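Local coordinates for devB protein (Vibrio cholerae O1 biovar eltor str. N16961, PDB 1Y89), which probably hydrolyses 6-phosphogluconolactone in the pentose phosphate pathway, as do 6-phosphogluconolactonases of its family, at residues Ser161-His166 with Gly170-Ser175; Glu201-Thr206 with Leu211-Ala216; Lys5-Ala10 with Val14-Asp19; Leu47-Pro52 with Phe89-Met94. All coordinates share one frame; numbering follows the deposited sequence.

In the fold
Interactions 1 and 3 lie at opposite ends of the chain's own sheet, centres about 30 Å apart. The former pairs the hairpin strands 161-165 and 172-176 and carries a phosphate on one face; the latter joins the outermost strand at the other end, 2-7, to the helix that follows it. Both are partly buried, but strand pairing and charge dominate interaction 1, whereas interaction 3 combines one aromatic touch with a helical backbone bond. Interaction 4, a sparse meeting of two backbones bridged by water, packs against interaction 3 through Leu47, which lies on Val14 and Ala18. Interaction 2, at the surface, joins helix 197-205 to the following loop and short helix 214-217 through apolar contacts and one hydroxyl-amide bond.

Interaction 1 (Ser161-His166 with Gly170-Ser175); sequences SVVASH and GQLRVS. With PO4 (phosphate ion), chain C.
Arg173 NH2 is gripped by two acceptors, PO4 O4 at 2.8 Å and Gln171 OE1 at 3.0 Å. From just past the end of the neighbouring strand, CD2 of His166 sits over one face of the guanidinium, near its rim and 3.5 Å from Arg173 NH2; the two planes are turned 66° apart. Gln171 OE1 takes both NE and NH2 of the arginine side-on, close to the guanidinium plane, which fixes the rotation of the group. Its remaining corner, NH1, points almost straight at PO4 O1 over 2.9 Å and also bonds Ser147 OG. A bend at chi2 of 103° turns the long arginine chain into this position.

Beneath these groups, strands 161-165 and 172-176 form an antiparallel beta hairpin. Val162 with Ser175 and Ala164 with Arg173 are hydrogen-bonded pairs; the bond from Ala164 N to Arg173 O is 2.8 Å long. The non-hydrogen-bonded pairs, Val163-Val174 and Ser165-Leu172, place their side chains on the other face, where Val163 CG1 comes within 4.2 Å of Leu172 CD2. Beyond the last pair, His166 N still reaches Gln171 O.

His144 and Arg70 also bind the phosphate. Although the ion probably came from the crystallisation liquor, this basic cluster is consistent with a pocket for the phosphate group of a sugar-phosphate substrate, with Gln171 orienting the arginine that grasps it.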
loop_
_atom_site.group_PDB
_atom_site.type_symbol
_atom_site.label_atom_id
_atom_site.label_comp_id
_atom_site.label_asym_id
_atom_site.label_seq_id
_atom_site.Cartn_x
_atom_site.Cartn_y
_atom_site.Cartn_z
ATOM N N SER A 161 -17.684 10.373 -20.728
ATOM C CA SER A 161 -18.583 10.860 -19.666
ATOM C C SER A 161 -19.978 10.446 -20.059
ATOM O O SER A 161 -20.215 10.037 -21.206
ATOM C CB SER A 161 -18.530 12.376 -19.583
ATOM O OG SER A 161 -18.939 12.903 -20.853
ATOM N N VAL A 162 -20.902 10.579 -19.115
ATOM C CA VAL A 162 -22.262 10.138 -19.337
ATOM C C VAL A 162 -23.175 10.960 -18.444
ATOM O O VAL A 162 -22.761 11.360 -17.341
ATOM C CB VAL A 162 -22.400 8.580 -19.067
ATOM C CG1 VAL A 162 -22.090 8.206 -17.587
ATOM C CG2 VAL A 162 -23.779 8.034 -19.541
ATOM N N VAL A 163 -24.413 11.199 -18.895
ATOM C CA VAL A 163 -25.432 11.748 -18.001
ATOM C C VAL A 163 -26.122 10.591 -17.289
ATOM O O VAL A 163 -26.541 9.639 -17.939
ATOM C CB VAL A 163 -26.468 12.651 -18.741
ATOM C CG1 VAL A 163 -27.600 13.153 -17.764
ATOM C CG2 VAL A 163 -25.750 13.828 -19.406
ATOM N N ALA A 164 -26.223 10.675 -15.965
ATOM C CA ALA A 164 -26.826 9.618 -15.166
ATOM C C ALA A 164 -27.933 10.205 -14.286
ATOM O O ALA A 164 -27.883 11.371 -13.935
ATOM C CB ALA A 164 -25.754 8.952 -14.281
ATOM N N SER A 165 -28.952 9.421 -13.948
ATOM C CA SER A 165 -29.933 9.946 -12.984
ATOM C C SER A 165 -29.892 9.102 -11.737
ATOM O O SER A 165 -29.773 7.867 -11.807
ATOM C CB SER A 165 -31.332 10.044 -13.576
ATOM O OG SER A 165 -31.872 8.768 -13.701
ATOM N N HIS A 166 -29.902 9.771 -10.589
ATOM C CA HIS A 166 -29.892 9.060 -9.334
ATOM C C HIS A 166 -31.117 8.113 -9.311
ATOM O O HIS A 166 -32.243 8.539 -9.596
ATOM C CB HIS A 166 -29.940 10.032 -8.164
ATOM C CG HIS A 166 -29.602 9.388 -6.860
ATOM N ND1 HIS A 166 -30.502 8.606 -6.168
ATOM C CD2 HIS A 166 -28.450 9.369 -6.142
ATOM C CE1 HIS A 166 -29.921 8.131 -5.079
ATOM N NE2 HIS A 166 -28.677 8.589 -5.031
ATOM N N GLY A 170 -33.932 10.736 -9.029
ATOM C CA GLY A 170 -33.966 11.178 -10.405
ATOM C C GLY A 170 -33.057 12.369 -10.643
ATOM O O GLY A 170 -32.972 12.878 -11.755
ATOM N N GLN A 171 -32.337 12.793 -9.613
ATOM C CA GLN A 171 -31.437 13.927 -9.743
ATOM C C GLN A 171 -30.404 13.597 -10.819
ATOM O O GLN A 171 -29.792 12.524 -10.794
ATOM C CB GLN A 171 -30.716 14.180 -8.418
ATOM C CG GLN A 171 -29.693 15.344 -8.491
ATOM C CD GLN A 171 -28.740 15.316 -7.322
ATOM O OE1 GLN A 171 -28.058 14.302 -7.064
ATOM N NE2 GLN A 171 -28.731 16.406 -6.558
ATOM N N LEU A 172 -30.205 14.522 -11.757
ATOM C CA LEU A 172 -29.225 14.334 -12.829
ATOM C C LEU A 172 -27.800 14.609 -12.393
ATOM O O LEU A 172 -27.560 15.536 -11.616
ATOM C CB LEU A 172 -29.570 15.228 -14.029
ATOM C CG LEU A 172 -30.910 14.879 -14.686
ATOM C CD1 LEU A 172 -31.200 15.898 -15.758
ATOM C CD2 LEU A 172 -30.908 13.430 -15.238
ATOM N N ARG A 173 -26.866 13.783 -12.889
ATOM C CA ARG A 173 -25.423 13.975 -12.686
ATOM C C ARG A 173 -24.702 13.822 -14.009
ATOM O O ARG A 173 -25.166 13.078 -14.886
ATOM C CB ARG A 173 -24.857 12.863 -11.781
ATOM C CG ARG A 173 -25.205 13.046 -10.275
ATOM C CD ARG A 173 -26.312 12.129 -9.861
ATOM N NE ARG A 173 -26.611 12.349 -8.444
ATOM C CZ ARG A 173 -25.949 11.786 -7.423
ATOM N NH1 ARG A 173 -24.970 10.921 -7.647
ATOM N NH2 ARG A 173 -26.289 12.073 -6.171
ATOM N N VAL A 174 -23.541 14.462 -14.118
ATOM C CA VAL A 174 -22.567 14.167 -15.189
ATOM C C VAL A 174 -21.474 13.323 -14.533
ATOM O O VAL A 174 -20.988 13.673 -13.456
ATOM C CB VAL A 174 -21.986 15.467 -15.788
ATOM C CG1 VAL A 174 -20.810 15.157 -16.746
ATOM C CG2 VAL A 174 -23.106 16.246 -16.490
ATOM N N SER A 175 -21.144 12.190 -15.152
ATOM C CA SER A 175 -20.190 11.274 -14.569
ATOM C C SER A 175 -19.103 10.901 -15.548
ATOM O O SER A 175 -19.360 10.813 -16.750
ATOM C CB SER A 175 -20.900 9.993 -14.137
ATOM O OG SER A 175 -20.042 9.132 -13.389
HETATM P P PO4 C . -23.753 10.108 -4.078
HETATM O O1 PO4 C . -23.550 9.562 -5.482
HETATM O O2 PO4 C . -23.719 8.970 -3.133
HETATM O O3 PO4 C . -22.635 11.070 -3.878
HETATM O O4 PO4 C . -25.081 10.761 -4.031
#

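Interaction 2 (Glu201-Thr206 with Leu211-Ala216)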
loop_
_atom_site.group_PDB
_atom_site.type_symbol
_atom_site.label_atom_id
_atom_site.label_comp_id
_atom_site.label_asym_id
_atom_site.label_seq_id
_atom_site.Cartn_x
_atom_site.Cartn_y
_atom_site.Cartn_z
ATOM N N GLU A 201 -17.645 -6.287 3.267
ATOM C CA GLU A 201 -17.552 -7.734 3.423
ATOM C C GLU A 201 -18.017 -8.458 2.148
ATOM O O GLU A 201 -17.418 -9.461 1.738
ATOM C CB GLU A 201 -18.353 -8.222 4.654
ATOM C CG GLU A 201 -18.072 -9.660 5.037
ATOM C CD GLU A 201 -18.961 -10.675 4.331
ATOM O OE1 GLU A 201 -19.922 -10.289 3.603
ATOM O OE2 GLU A 201 -18.699 -11.889 4.524
ATOM N N GLN A 202 -19.084 -7.948 1.536
ATOM C CA GLN A 202 -19.630 -8.551 0.309
ATOM C C GLN A 202 -18.655 -8.476 -0.853
ATOM O O GLN A 202 -18.378 -9.482 -1.478
ATOM C CB GLN A 202 -20.975 -7.920 -0.081
ATOM C CG GLN A 202 -22.084 -8.295 0.881
ATOM C CD GLN A 202 -23.369 -7.473 0.684
ATOM O OE1 GLN A 202 -23.356 -6.411 0.051
ATOM N NE2 GLN A 202 -24.491 -7.966 1.271
ATOM N N ILE A 203 -18.124 -7.288 -1.125
ATOM C CA ILE A 203 -17.118 -7.109 -2.175
ATOM C C ILE A 203 -15.844 -7.921 -1.867
ATOM O O ILE A 203 -15.245 -8.540 -2.762
ATOM C CB ILE A 203 -16.799 -5.593 -2.363
ATOM C CG1 ILE A 203 -18.086 -4.832 -2.746
ATOM C CG2 ILE A 203 -15.606 -5.363 -3.361
ATOM C CD1 ILE A 203 -17.894 -3.340 -2.828
ATOM N N HIS A 204 -15.428 -7.917 -0.607
ATOM C CA HIS A 204 -14.230 -8.663 -0.207
ATOM C C HIS A 204 -14.281 -10.167 -0.469
ATOM O O HIS A 204 -13.261 -10.781 -0.795
ATOM C CB HIS A 204 -13.899 -8.410 1.257
ATOM C CG HIS A 204 -12.480 -8.723 1.595
ATOM N ND1 HIS A 204 -11.431 -7.930 1.174
ATOM C CD2 HIS A 204 -11.932 -9.737 2.298
ATOM C CE1 HIS A 204 -10.295 -8.458 1.593
ATOM N NE2 HIS A 204 -10.571 -9.546 2.285
ATOM N N THR A 205 -15.467 -10.752 -0.359
ATOM C CA THR A 205 -15.602 -12.214 -0.282
ATOM C C THR A 205 -16.278 -12.848 -1.491
ATOM O O THR A 205 -16.336 -14.066 -1.609
ATOM C CB THR A 205 -16.386 -12.624 0.999
ATOM O OG1 THR A 205 -17.679 -12.005 0.980
ATOM C CG2 THR A 205 -15.639 -12.181 2.254
ATOM N N THR A 206 -16.796 -12.016 -2.387
ATOM C CA THR A 206 -17.575 -12.500 -3.531
ATOM C C THR A 206 -16.947 -12.096 -4.863
ATOM O O THR A 206 -16.600 -10.934 -5.043
ATOM C CB THR A 206 -18.982 -11.920 -3.496
ATOM O OG1 THR A 206 -19.489 -11.994 -2.154
ATOM C CG2 THR A 206 -19.907 -12.652 -4.508
ATOM N N LEU A 211 -21.573 -9.980 -8.371
ATOM C CA LEU A 211 -22.057 -8.797 -7.657
ATOM C C LEU A 211 -22.558 -7.721 -8.624
ATOM O O LEU A 211 -21.945 -7.486 -9.670
ATOM C CB LEU A 211 -20.925 -8.201 -6.790
ATOM C CG LEU A 211 -20.440 -9.007 -5.582
ATOM C CD1 LEU A 211 -19.286 -8.272 -4.903
ATOM C CD2 LEU A 211 -21.588 -9.275 -4.591
ATOM N N PRO A 212 -23.666 -7.057 -8.281
ATOM C CA PRO A 212 -24.158 -6.009 -9.167
ATOM C C PRO A 212 -23.441 -4.647 -8.945
ATOM O O PRO A 212 -23.771 -3.663 -9.613
ATOM C CB PRO A 212 -25.642 -5.938 -8.806
ATOM C CG PRO A 212 -25.671 -6.276 -7.340
ATOM C CD PRO A 212 -24.523 -7.234 -7.093
ATOM N N TYR A 213 -22.406 -4.618 -8.107
ATOM C CA TYR A 213 -21.762 -3.356 -7.675
ATOM C C TYR A 213 -20.717 -2.824 -8.652
ATOM O O TYR A 213 -19.682 -3.445 -8.823
ATOM C CB TYR A 213 -21.074 -3.565 -6.320
ATOM C CG TYR A 213 -21.927 -4.210 -5.267
ATOM C CD1 TYR A 213 -23.273 -3.890 -5.152
ATOM C CD2 TYR A 213 -21.382 -5.112 -4.358
ATOM C CE1 TYR A 213 -24.059 -4.454 -4.165
ATOM C CE2 TYR A 213 -22.162 -5.696 -3.371
ATOM C CZ TYR A 213 -23.505 -5.347 -3.281
ATOM O OH TYR A 213 -24.322 -5.903 -2.309
ATOM N N PRO A 214 -20.946 -1.636 -9.245
ATOM C CA PRO A 214 -19.893 -1.023 -10.059
ATOM C C PRO A 214 -18.519 -0.979 -9.351
ATOM O O PRO A 214 -17.490 -1.261 -9.989
ATOM C CB PRO A 214 -20.447 0.390 -10.328
ATOM C CG PRO A 214 -22.001 0.142 -10.343
ATOM C CD PRO A 214 -22.203 -0.851 -9.259
ATOM N N ALA A 215 -18.482 -0.598 -8.067
ATOM C CA ALA A 215 -17.194 -0.522 -7.349
ATOM C C ALA A 215 -16.488 -1.879 -7.229
ATOM O O ALA A 215 -15.253 -1.910 -7.162
ATOM C CB ALA A 215 -17.362 0.107 -5.949
ATOM N N ALA A 216 -17.249 -2.986 -7.184
ATOM C CA ALA A 216 -16.637 -4.338 -7.271
ATOM C C ALA A 216 -16.056 -4.668 -8.664
ATOM O O ALA A 216 -15.102 -5.456 -8.782
ATOM C CB ALA A 216 -17.643 -5.414 -6.881
#
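Tyr213 reaches from the N-cap of the one-turn helix 214-217 to Gln202 and Ile203 on helix 197-205, two consecutive helices of the alpha/beta fold joined by a loop that folds back on the first. From CB the chain runs with CG beside the backbone N (chi1 -50°), directing the ring at the last turns of that helix. Along one side of the ring, CD2 lies 3.7 Å from Ile203 CG1, and the next carbon, CE2, comes within 4.1 Å of Gln202 CB. At the tip, the hydroxyl OH donates to Gln202 OE1 over 2.6 Å. It approaches from above the amide's carbonyl plane rather than along a lone pair; the amide and ring planes, 19° apart, are nearly parallel but offset.

Ile203 is shared: its CG2 branch rests on Ala216 CB, and its CG1 also faces Leu211. Leu211 packs against the end of the helix, with CD1 3.7 Å from Ile203 CA. His204 meets His204 of the second subunit, which places the outer side of this helix in the dimer interface. The other leucine branch, CD2, lies 3.8 Å from Thr206 CG2, while Thr206 OG1 turns back to donate to Gln202 O at 2.8 Å.

Interaction 3 (Lys5-Ala10 with Val14-Asp19); sequences KIFPTA and VKSLAD
Phe7 and Ser16 make a small, partly buried contact in the first beta-alpha unit of the Rossmann-like fold, where strand 2-7, the outermost strand of the chain's own sheet, gives way to helix 10-25. The helix lies back along the strand it follows, and the end of the phenylalanine side chain meets its second turn. Phe7 CZ comes within 3.6 Å of Ser16 CB, and CE2 is almost as near. With chi1 at -66°, the ring leaves the strand on the helix side and also packs on Ala12 and Val13. Ser16 OG stands anti to its own backbone nitrogen (chi1 -179°), still close enough to lie 3.7 Å from Phe7 CZ.

A backbone bond makes the second link. Val14 N donates to Ala10 O over 3.1 Å, a nearly straight bond at 166°, and closes the first helical turn. Just before it, Thr9 occupies the N-cap and its OG1 accepts from Ala12 N, satisfying an amide that the helix itself cannot.

The other sides of both elements are occupied too. Lys5 and Ile6 pair antiparallel with a strand of the second subunit, continuing the sheet across the dimer, while Val14 is covered by Leu44 and Leu47 of helix 39-48. On the helix, one turn apart, Lys15 NZ forms a 3.0 Å salt bridge in which Asp19 OD2 presents its syn lone pair.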
loop_
_atom_site.group_PDB
_atom_site.type_symbol
_atom_site.label_atom_id
_atom_site.label_comp_id
_atom_site.label_asym_id
_atom_site.label_seq_id
_atom_site.Cartn_x
_atom_site.Cartn_y
_atom_site.Cartn_z
ATOM N N LYS A 5 -5.613 -0.928 2.167
ATOM C CA LYS A 5 -5.038 -0.304 3.349
ATOM C C LYS A 5 -6.107 -0.187 4.423
ATOM O O LYS A 5 -7.198 0.306 4.152
ATOM C CB LYS A 5 -4.493 1.074 3.007
ATOM C CG LYS A 5 -3.480 1.087 1.879
ATOM C CD LYS A 5 -2.822 2.457 1.793
ATOM C CE LYS A 5 -1.595 2.416 0.912
ATOM N NZ LYS A 5 -0.520 3.156 1.616
ATOM N N ILE A 6 -5.804 -0.644 5.631
ATOM C CA ILE A 6 -6.725 -0.484 6.781
ATOM C C ILE A 6 -6.013 0.381 7.821
ATOM O O ILE A 6 -4.951 0.015 8.311
ATOM C CB ILE A 6 -7.154 -1.848 7.377
ATOM C CG1 ILE A 6 -7.770 -2.772 6.281
ATOM C CG2 ILE A 6 -8.114 -1.667 8.614
ATOM C CD1 ILE A 6 -7.991 -4.196 6.756
ATOM N N PHE A 7 -6.594 1.541 8.090
ATOM C CA PHE A 7 -6.054 2.558 8.992
ATOM C C PHE A 7 -6.849 2.527 10.274
ATOM O O PHE A 7 -8.036 2.182 10.266
ATOM C CB PHE A 7 -6.211 3.961 8.386
ATOM C CG PHE A 7 -5.386 4.199 7.129
ATOM C CD1 PHE A 7 -5.878 3.856 5.872
ATOM C CD2 PHE A 7 -4.110 4.777 7.221
ATOM C CE1 PHE A 7 -5.110 4.099 4.715
ATOM C CE2 PHE A 7 -3.340 4.999 6.078
ATOM C CZ PHE A 7 -3.840 4.673 4.841
ATOM N N PRO A 8 -6.224 2.959 11.367
ATOM C CA PRO A 8 -6.902 2.888 12.662
ATOM C C PRO A 8 -7.996 3.964 12.853
ATOM O O PRO A 8 -8.877 3.787 13.685
ATOM C CB PRO A 8 -5.748 3.082 13.657
ATOM C CG PRO A 8 -4.781 4.020 12.913
ATOM C CD PRO A 8 -4.854 3.537 11.463
ATOM N N THR A 9 -7.929 5.070 12.090
ATOM C CA THR A 9 -8.825 6.217 12.292
ATOM C C THR A 9 -9.066 6.867 10.937
ATOM O O THR A 9 -8.258 6.682 10.007
ATOM C CB THR A 9 -8.207 7.313 13.208
ATOM O OG1 THR A 9 -7.064 7.860 12.561
ATOM C CG2 THR A 9 -7.794 6.776 14.617
ATOM N N ALA A 10 -10.160 7.628 10.817
ATOM C CA ALA A 10 -10.408 8.406 9.598
ATOM C C ALA A 10 -9.324 9.470 9.411
ATOM O O ALA A 10 -8.963 9.786 8.275
ATOM C CB ALA A 10 -11.796 9.079 9.638
ATOM N N VAL A 14 -7.027 10.181 5.870
ATOM C CA VAL A 14 -6.930 11.452 5.145
ATOM C C VAL A 14 -5.501 12.032 5.194
ATOM O O VAL A 14 -5.055 12.645 4.242
ATOM C CB VAL A 14 -8.015 12.390 5.649
ATOM C CG1 VAL A 14 -7.735 13.759 5.275
ATOM C CG2 VAL A 14 -9.387 11.921 5.032
ATOM N N LYS A 15 -4.787 11.784 6.291
ATOM C CA LYS A 15 -3.366 12.135 6.398
ATOM C C LYS A 15 -2.560 11.450 5.295
ATOM O O LYS A 15 -1.736 12.082 4.650
ATOM C CB LYS A 15 -2.836 11.723 7.781
ATOM C CG LYS A 15 -1.306 11.954 8.022
ATOM C CD LYS A 15 -1.016 13.459 7.978
ATOM C CE LYS A 15 0.391 13.882 8.519
ATOM N NZ LYS A 15 1.502 12.917 8.201
ATOM N N SER A 16 -2.792 10.152 5.087
ATOM C CA SER A 16 -2.079 9.417 4.043
ATOM C C SER A 16 -2.364 10.048 2.674
ATOM O O SER A 16 -1.443 10.276 1.870
ATOM C CB SER A 16 -2.507 7.944 4.051
ATOM O OG SER A 16 -1.802 7.251 3.055
ATOM N N LEU A 17 -3.630 10.391 2.426
ATOM C CA LEU A 17 -3.995 10.998 1.153
ATOM C C LEU A 17 -3.351 12.386 0.950
ATOM O O LEU A 17 -2.904 12.717 -0.158
ATOM C CB LEU A 17 -5.515 11.102 1.057
ATOM C CG LEU A 17 -6.280 9.771 1.079
ATOM C CD1 LEU A 17 -7.798 10.028 1.262
ATOM C CD2 LEU A 17 -6.028 8.929 -0.211
ATOM N N ALA A 18 -3.326 13.186 2.014
ATOM C CA ALA A 18 -2.785 14.543 1.938
ATOM C C ALA A 18 -1.267 14.457 1.724
ATOM O O ALA A 18 -0.679 15.266 0.983
ATOM C CB ALA A 18 -3.086 15.294 3.246
ATOM N N ASP A 19 -0.626 13.481 2.373
ATOM C CA ASP A 19 0.831 13.320 2.147
ATOM C C ASP A 19 1.109 12.985 0.689
ATOM O O ASP A 19 2.074 13.502 0.113
ATOM C CB ASP A 19 1.461 12.293 3.073
ATOM C CG ASP A 19 1.497 12.772 4.533
ATOM O OD1 ASP A 19 1.415 14.002 4.774
ATOM O OD2 ASP A 19 1.623 11.915 5.415
#

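Interaction 4 (Leu47-Pro52 with Phe89-Met94)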
loop_
_atom_site.group_PDB
_atom_site.type_symbol
_atom_site.label_atom_id
_atom_site.label_comp_id
_atom_site.label_asym_id
_atom_site.label_seq_id
_atom_site.Cartn_x
_atom_site.Cartn_y
_atom_site.Cartn_z
ATOM N N LEU A 47 -8.316 19.062 5.738
ATOM C CA LEU A 47 -6.912 18.834 6.044
ATOM C C LEU A 47 -5.992 19.566 5.044
ATOM O O LEU A 47 -4.983 20.189 5.426
ATOM C CB LEU A 47 -6.601 17.327 6.092
ATOM C CG LEU A 47 -5.128 16.952 6.360
ATOM C CD1 LEU A 47 -4.580 17.562 7.697
ATOM C CD2 LEU A 47 -4.906 15.452 6.356
ATOM N N LEU A 48 -6.320 19.467 3.759
ATOM C CA LEU A 48 -5.562 20.180 2.732
ATOM C C LEU A 48 -5.526 21.702 2.896
ATOM O O LEU A 48 -4.557 22.368 2.472
ATOM C CB LEU A 48 -6.095 19.817 1.327
ATOM C CG LEU A 48 -5.937 18.348 0.934
ATOM C CD1 LEU A 48 -6.643 18.132 -0.442
ATOM C CD2 LEU A 48 -4.441 17.965 0.873
ATOM N N ALA A 49 -6.569 22.253 3.500
ATOM C CA ALA A 49 -6.645 23.690 3.779
ATOM C C ALA A 49 -5.923 24.084 5.075
ATOM O O ALA A 49 -5.785 25.272 5.388
ATOM C CB ALA A 49 -8.151 24.139 3.844
ATOM N N SER A 50 -5.494 23.106 5.868
ATOM C CA SER A 50 -4.819 23.406 7.138
ATOM C C SER A 50 -3.321 23.505 6.881
ATOM O O SER A 50 -2.816 23.008 5.864
ATOM C CB SER A 50 -5.026 22.258 8.141
ATOM O OG SER A 50 -4.272 21.124 7.716
ATOM N N GLN A 51 -2.607 24.106 7.814
ATOM C CA GLN A 51 -1.142 24.006 7.823
ATOM C C GLN A 51 -0.727 22.571 8.154
ATOM O O GLN A 51 -1.337 21.949 9.042
ATOM C CB GLN A 51 -0.534 24.994 8.834
ATOM C CG GLN A 51 -0.817 26.468 8.471
ATOM C CD GLN A 51 -0.551 26.820 6.978
ATOM O OE1 GLN A 51 0.407 26.331 6.356
ATOM N NE2 GLN A 51 -1.418 27.646 6.405
ATOM N N PRO A 52 0.340 22.062 7.495
ATOM C CA PRO A 52 1.230 22.795 6.573
ATOM C C PRO A 52 0.817 22.674 5.085
ATOM O O PRO A 52 1.412 23.346 4.236
ATOM C CB PRO A 52 2.577 22.093 6.780
ATOM C CG PRO A 52 2.187 20.642 7.000
ATOM C CD PRO A 52 0.775 20.656 7.648
ATOM N N PHE A 89 -10.782 25.270 -1.866
ATOM C CA PHE A 89 -10.236 26.171 -2.892
ATOM C C PHE A 89 -10.269 27.624 -2.447
ATOM O O PHE A 89 -9.334 28.373 -2.708
ATOM C CB PHE A 89 -10.943 26.031 -4.260
ATOM C CG PHE A 89 -11.038 24.620 -4.740
ATOM C CD1 PHE A 89 -9.984 23.729 -4.548
ATOM C CD2 PHE A 89 -12.184 24.180 -5.405
ATOM C CE1 PHE A 89 -10.073 22.417 -5.006
ATOM C CE2 PHE A 89 -12.277 22.879 -5.839
ATOM C CZ PHE A 89 -11.220 21.992 -5.632
ATOM N N SER A 90 -11.341 28.024 -1.775
ATOM C CA SER A 90 -11.450 29.405 -1.286
ATOM C C SER A 90 -10.447 29.736 -0.155
ATOM O O SER A 90 -10.381 30.881 0.305
ATOM C CB SER A 90 -12.868 29.651 -0.798
ATOM O OG SER A 90 -13.093 28.909 0.379
ATOM N N LYS A 91 -9.693 28.739 0.309
ATOM C CA LYS A 91 -8.768 28.932 1.433
ATOM C C LYS A 91 -7.312 28.828 0.999
ATOM O O LYS A 91 -6.410 28.846 1.856
ATOM C CB LYS A 91 -9.008 27.882 2.535
ATOM C CG LYS A 91 -10.448 27.610 2.878
ATOM C CD LYS A 91 -11.045 28.749 3.613
ATOM C CE LYS A 91 -12.475 28.443 3.943
ATOM N NZ LYS A 91 -13.077 29.619 4.604
ATOM N N ILE A 92 -7.069 28.659 -0.300
ATOM C CA ILE A 92 -5.716 28.389 -0.795
ATOM C C ILE A 92 -5.429 29.205 -2.038
ATOM O O ILE A 92 -6.347 29.791 -2.621
ATOM C CB ILE A 92 -5.456 26.874 -1.116
ATOM C CG1 ILE A 92 -6.412 26.379 -2.216
ATOM C CG2 ILE A 92 -5.460 26.030 0.167
ATOM C CD1 ILE A 92 -6.065 25.042 -2.838
ATOM N N ASN A 93 -4.154 29.257 -2.428
ATOM C CA ASN A 93 -3.761 29.969 -3.631
ATOM C C ASN A 93 -3.468 28.999 -4.766
ATOM O O ASN A 93 -2.363 28.471 -4.904
ATOM C CB ASN A 93 -2.553 30.874 -3.362
ATOM C CG ASN A 93 -2.259 31.818 -4.521
ATOM O OD1 ASN A 93 -3.114 32.053 -5.394
ATOM N ND2 ASN A 93 -1.039 32.372 -4.538
HETATM N N MSE A 94 -4.471 28.775 -5.592
HETATM C CA MSE A 94 -4.369 27.789 -6.649
HETATM C C MSE A 94 -4.923 28.432 -7.911
HETATM O O MSE A 94 -6.000 29.037 -7.849
HETATM C CB MSE A 94 -5.202 26.564 -6.276
HETATM C CG MSE A 94 -5.448 25.615 -7.428
HETATM SE SE MSE A 94 -6.015 23.911 -6.685
HETATM C CE MSE A 94 -5.636 22.774 -8.351
HETATM O O HOH W 1 -5.715 27.900 4.361
#
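A type I beta turn from Phe89 to Ile92 brings Lys91 and Ile92 against Ala49. It begins at Phe89, whose carbonyl O receives a weak bond from Ile92 N at 3.3 Å, while the ring leans on Ala84 and Ile99. Next comes Ser90, with its OG tied back to Asn85 O in the preceding helix. Lys91 follows and touches through its base: CB lies 4.1 Å from Ala49 CB, after which the chain bends at chi2 (-72°) and carries the ammonium group away. Its carbonyl has a different role, since one water donates to both Lys91 O and Ala49 O, each at 2.8 Å, and so bridges the two backbones. Next to Ala49, Leu47 O accepts both Ser50 N and Ser50 OG, the hydroxyl at 2.6 Å.

The two segments lie at the ends of the helices that begin at residues 39 and 80, which come after the adjacent parallel strands 31-35 and 62-70 of the alpha/beta fold; Leu88 of the second helix packs on both Leu48 and Ala49. Ile92 then sets CG2 4.4 Å from Leu48 O, a loose approach of a methyl to a carbonyl oxygen, and also reaches Trp59 and Ala54. Farther along, Met94, present as selenomethionine, lies on Trp59 as well.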